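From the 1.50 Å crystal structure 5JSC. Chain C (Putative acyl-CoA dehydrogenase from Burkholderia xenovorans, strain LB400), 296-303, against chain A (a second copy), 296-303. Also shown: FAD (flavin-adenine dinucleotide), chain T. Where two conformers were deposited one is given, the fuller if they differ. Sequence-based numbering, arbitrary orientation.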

# COMPACT_ATOMS: atom_id res chain seq x y z
N ASP C 296 22.54 5.27 -8.00
CA ASP C 296 22.48 4.90 -9.41
C ASP C 296 21.47 3.79 -9.68
O ASP C 296 21.15 3.53 -10.85
CB ASP C 296 23.86 4.47 -9.90
CG ASP C 296 24.83 5.64 -9.99
OD1 ASP C 296 24.48 6.65 -10.64
OD2 ASP C 296 25.92 5.56 -9.39
N PHE C 297 20.98 3.12 -8.65
CA PHE C 297 20.04 2.02 -8.84
C PHE C 297 18.61 2.54 -8.97
O PHE C 297 18.21 3.45 -8.23
CB PHE C 297 20.11 1.06 -7.66
CG PHE C 297 21.31 0.18 -7.67
CD1 PHE C 297 21.46 -0.81 -8.62
CD2 PHE C 297 22.29 0.31 -6.69
CE1 PHE C 297 22.55 -1.65 -8.62
CE2 PHE C 297 23.39 -0.53 -6.67
CZ PHE C 297 23.52 -1.51 -7.64
N GLN C 298 17.83 1.93 -9.87
CA GLN C 298 16.44 2.36 -10.05
C GLN C 298 15.64 2.28 -8.76
O GLN C 298 14.79 3.14 -8.52
CB GLN C 298 15.73 1.52 -11.11
CG GLN C 298 16.17 1.75 -12.53
CD GLN C 298 15.15 1.20 -13.50
OE1 GLN C 298 14.46 0.21 -13.22
NE2 GLN C 298 15.02 1.85 -14.65
N LEU C 299 15.84 1.23 -7.96
CA LEU C 299 15.03 1.11 -6.75
C LEU C 299 15.28 2.29 -5.82
O LEU C 299 14.35 2.81 -5.21
CB LEU C 299 15.32 -0.21 -6.03
CG LEU C 299 14.73 -1.48 -6.65
CD1 LEU C 299 15.17 -2.71 -5.85
CD2 LEU C 299 13.22 -1.42 -6.71
N THR C 300 16.53 2.74 -5.75
CA THR C 300 16.85 3.91 -4.93
C THR C 300 16.20 5.16 -5.50
O THR C 300 15.62 5.96 -4.77
CB THR C 300 18.36 4.10 -4.86
OG1 THR C 300 18.96 2.89 -4.38
CG2 THR C 300 18.73 5.26 -3.92
N GLN C 301 16.30 5.34 -6.82
CA GLN C 301 15.71 6.51 -7.45
C GLN C 301 14.20 6.56 -7.24
O GLN C 301 13.64 7.63 -6.95
CB GLN C 301 16.06 6.52 -8.93
CG GLN C 301 17.55 6.69 -9.14
CD GLN C 301 17.96 6.58 -10.58
OE1 GLN C 301 17.13 6.38 -11.46
NE2 GLN C 301 19.25 6.72 -10.83
N ALA C 302 13.53 5.42 -7.37
CA ALA C 302 12.08 5.38 -7.17
C ALA C 302 11.72 5.62 -5.71
O ALA C 302 10.69 6.25 -5.41
CB ALA C 302 11.53 4.04 -7.66
N LYS C 303 12.54 5.11 -4.79
CA LYS C 303 12.28 5.33 -3.37
C LYS C 303 12.47 6.79 -3.00
O LYS C 303 11.64 7.37 -2.29
CB LYS C 303 13.19 4.45 -2.52
CG LYS C 303 12.97 4.62 -1.03
CD LYS C 303 12.80 3.27 -0.35
CE LYS C 303 14.12 2.71 0.12
NZ LYS C 303 14.05 1.24 0.31
PA FAD T . 24.48 -1.01 2.35
O1A FAD T . 25.17 -2.17 1.72
O2A FAD T . 25.16 0.33 2.21
O5B FAD T . 23.01 -0.95 1.77
C5B FAD T . 22.17 0.18 2.10
C4B FAD T . 20.81 -0.13 1.53
O4B FAD T . 20.92 -0.18 0.09
C3B FAD T . 20.25 -1.50 1.88
O3B FAD T . 19.68 -1.54 3.19
C2B FAD T . 19.22 -1.71 0.77
O2B FAD T . 17.98 -1.07 1.11
C1B FAD T . 19.88 -1.00 -0.42
N9A FAD T . 20.45 -1.89 -1.43
C8A FAD T . 21.45 -2.81 -1.24
N7A FAD T . 21.85 -3.40 -2.35
C5A FAD T . 21.05 -2.83 -3.33
C6A FAD T . 20.99 -3.00 -4.72
N6A FAD T . 21.77 -3.86 -5.40
N1A FAD T . 20.09 -2.27 -5.41
C2A FAD T . 19.31 -1.42 -4.74
N3A FAD T . 19.27 -1.17 -3.43
C4A FAD T . 20.18 -1.90 -2.77
N1 FAD T . 26.92 -8.44 9.53
C2 FAD T . 27.77 -9.49 9.77
O2 FAD T . 28.68 -9.79 8.98
N3 FAD T . 27.61 -10.24 10.90
C4 FAD T . 26.64 -10.06 11.87
O4 FAD T . 26.64 -10.74 12.88
C4X FAD T . 25.73 -8.98 11.59
N5 FAD T . 24.82 -8.70 12.49
C5X FAD T . 24.07 -7.55 12.32
C6 FAD T . 23.20 -7.15 13.34
C7 FAD T . 22.51 -5.94 13.27
C7M FAD T . 21.62 -5.52 14.41
C8 FAD T . 22.67 -5.12 12.14
C8M FAD T . 21.95 -3.80 12.03
C9 FAD T . 23.51 -5.53 11.11
C9A FAD T . 24.22 -6.73 11.19
N10 FAD T . 25.16 -7.10 10.21
C10 FAD T . 25.96 -8.21 10.40
C1' FAD T . 25.37 -6.24 9.04
C2' FAD T . 24.27 -6.34 7.99
O2' FAD T . 24.34 -7.60 7.32
C3' FAD T . 24.42 -5.20 6.98
O3' FAD T . 24.08 -4.00 7.67
C4' FAD T . 23.54 -5.33 5.74
O4' FAD T . 24.02 -6.39 4.92
C5' FAD T . 23.47 -4.04 4.94
O5' FAD T . 24.83 -3.64 4.63
P FAD T . 25.17 -2.09 4.92
O1P FAD T . 24.83 -1.69 6.31
O2P FAD T . 26.62 -1.88 4.57
O3P FAD T . 24.24 -1.29 3.90
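Chain A 296-303: DFQLTQAK

What holds the middle of this contact together? Two leucines and two alanines, one of each from either chain, form a small apolar cluster. The CD2 methyl of A:Leu299 lies 4.0 Å from CD2 of C:Leu299, so the two leucines meet tip to tip. Each also reaches the alanine one helical turn on in the other chain: C:Leu299 CD2 is 3.7 Å from A:Ala302 CB, and A:Leu299 CD2 is 3.8 Å from C:Ala302 CB. Both leucines have chi1 in the m well and chi2 in t. The CA-to-CB bonds of the alanines point toward the opposing stretch, whereas those of the leucines run sideways, and the closest apolar contacts are made by their CD2 methyls.

How does the backbone of chain A lie on that of chain C? In A, as in C, residues 298-303 are helical and the helix continues beyond the stretch; A:Phe297, with phi/psi of -84/138, takes the N-cap position just before it. The helix is held by i to i+4 bonds such as A:Ala302 N to A:Gln298 O, 2.9 Å. The two helices cross almost at right angles, with 86° between their N-to-C directions and 9.5 Å between the axes at closest approach. Like faces like near the helix starts: the CA atoms of C:Gln298 and A:Gln298 are 5.8 Å apart, and those of C:Leu299 and A:Leu299 6.2 Å. Away from this crossing the chains diverge, leaving A:Asp296 and A:Lys303 out of reach. The two stretches together bury 443 Å².

Which residues join the apolar centre to the polar groups beside it? The two copies of Gln298 do, and they have the largest covered areas of the contact. Their CA-to-CB bonds point toward the other stretch, bringing C:Gln298 CB within 3.9 Å of A:Gln298 CB. From there each side chain runs to the start of the opposite helix, where the first-turn NH groups have no i-4 carbonyl within the helix to bind. A:Leu299 N donates to C:Gln298 OE1 at 2.9 Å, with an angle of 170° at the hydrogen; C:Leu299 N donates to A:Gln298 OE1, also at 2.9 Å, at 167°. Both bonds have ordinary lengths and are nearly straight, and they form a reciprocal pair.

What becomes of the other end of the amide, at the polar edge? With OE1 engaged by the leucine NH, NE2 comes close to the phenylalanine at the N-cap of the opposite chain. A:Gln298 NE2 is 3.2 Å from C:Phe297 CD1, and C:Gln298 NE2 is 3.2 Å from A:Phe297 CD1. A:Gln298 NE2 also donates to FAD N1A at 3.0 Å, with an angle of 166°. That adenine nitrogen lies over one face of the C:Phe297 ring, 3.5 Å from C:Phe297 CG, so the FAD of this putative acyl-CoA dehydrogenase touches both chains here.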

# COMPACT_ATOMS: atom_id res chain seq x y z
N ASP A 296 15.68 -6.36 -17.66
CA ASP A 296 16.98 -5.98 -17.11
C ASP A 296 16.89 -4.82 -16.13
O ASP A 296 17.86 -4.57 -15.40
CB ASP A 296 17.94 -5.63 -18.25
CG ASP A 296 18.35 -6.83 -19.05
OD1 ASP A 296 18.81 -7.82 -18.43
OD2 ASP A 296 18.20 -6.80 -20.29
N PHE A 297 15.77 -4.11 -16.09
CA PHE A 297 15.61 -2.97 -15.20
C PHE A 297 15.20 -3.43 -13.81
O PHE A 297 14.34 -4.30 -13.66
CB PHE A 297 14.57 -2.01 -15.75
CG PHE A 297 15.04 -1.20 -16.91
CD1 PHE A 297 16.05 -0.27 -16.75
CD2 PHE A 297 14.44 -1.33 -18.14
CE1 PHE A 297 16.48 0.51 -17.81
CE2 PHE A 297 14.86 -0.56 -19.21
CZ PHE A 297 15.88 0.36 -19.05
N GLN A 298 15.80 -2.80 -12.78
CA GLN A 298 15.49 -3.15 -11.40
C GLN A 298 14.01 -3.02 -11.09
O GLN A 298 13.46 -3.84 -10.34
CB GLN A 298 16.25 -2.26 -10.43
CG GLN A 298 17.63 -2.68 -10.12
CD GLN A 298 18.11 -2.11 -8.80
OE1 GLN A 298 17.65 -1.05 -8.34
NE2 GLN A 298 19.04 -2.79 -8.18
N LEU A 299 13.36 -1.96 -11.58
CA LEU A 299 11.94 -1.81 -11.25
C LEU A 299 11.14 -2.99 -11.77
O LEU A 299 10.21 -3.46 -11.10
CB LEU A 299 11.38 -0.50 -11.81
CG LEU A 299 11.89 0.79 -11.18
CD1 LEU A 299 11.22 1.97 -11.86
CD2 LEU A 299 11.65 0.80 -9.67
N THR A 300 11.51 -3.52 -12.94
CA THR A 300 10.82 -4.69 -13.48
C THR A 300 11.09 -5.91 -12.62
O THR A 300 10.17 -6.67 -12.29
CB THR A 300 11.29 -4.95 -14.91
OG1 THR A 300 11.06 -3.78 -15.70
CG2 THR A 300 10.53 -6.15 -15.51
N GLN A 301 12.35 -6.13 -12.25
CA GLN A 301 12.69 -7.29 -11.43
C GLN A 301 11.97 -7.25 -10.09
O GLN A 301 11.47 -8.28 -9.62
CB GLN A 301 14.20 -7.36 -11.23
CG GLN A 301 14.92 -7.53 -12.54
CD GLN A 301 16.41 -7.51 -12.40
OE1 GLN A 301 16.95 -7.36 -11.30
NE2 GLN A 301 17.11 -7.67 -13.52
N ALA A 302 11.91 -6.07 -9.46
CA ALA A 302 11.22 -5.96 -8.18
C ALA A 302 9.72 -6.19 -8.34
O ALA A 302 9.07 -6.79 -7.47
CB ALA A 302 11.49 -4.59 -7.56
N LYS A 303 9.14 -5.70 -9.45
CA LYS A 303 7.72 -5.89 -9.70
C LYS A 303 7.39 -7.36 -9.94
O LYS A 303 6.40 -7.89 -9.39
CB LYS A 303 7.34 -5.02 -10.90
CG LYS A 303 5.92 -5.08 -11.34
CD LYS A 303 5.82 -4.30 -12.64
CE LYS A 303 5.25 -2.94 -12.42
NZ LYS A 303 4.27 -2.71 -13.50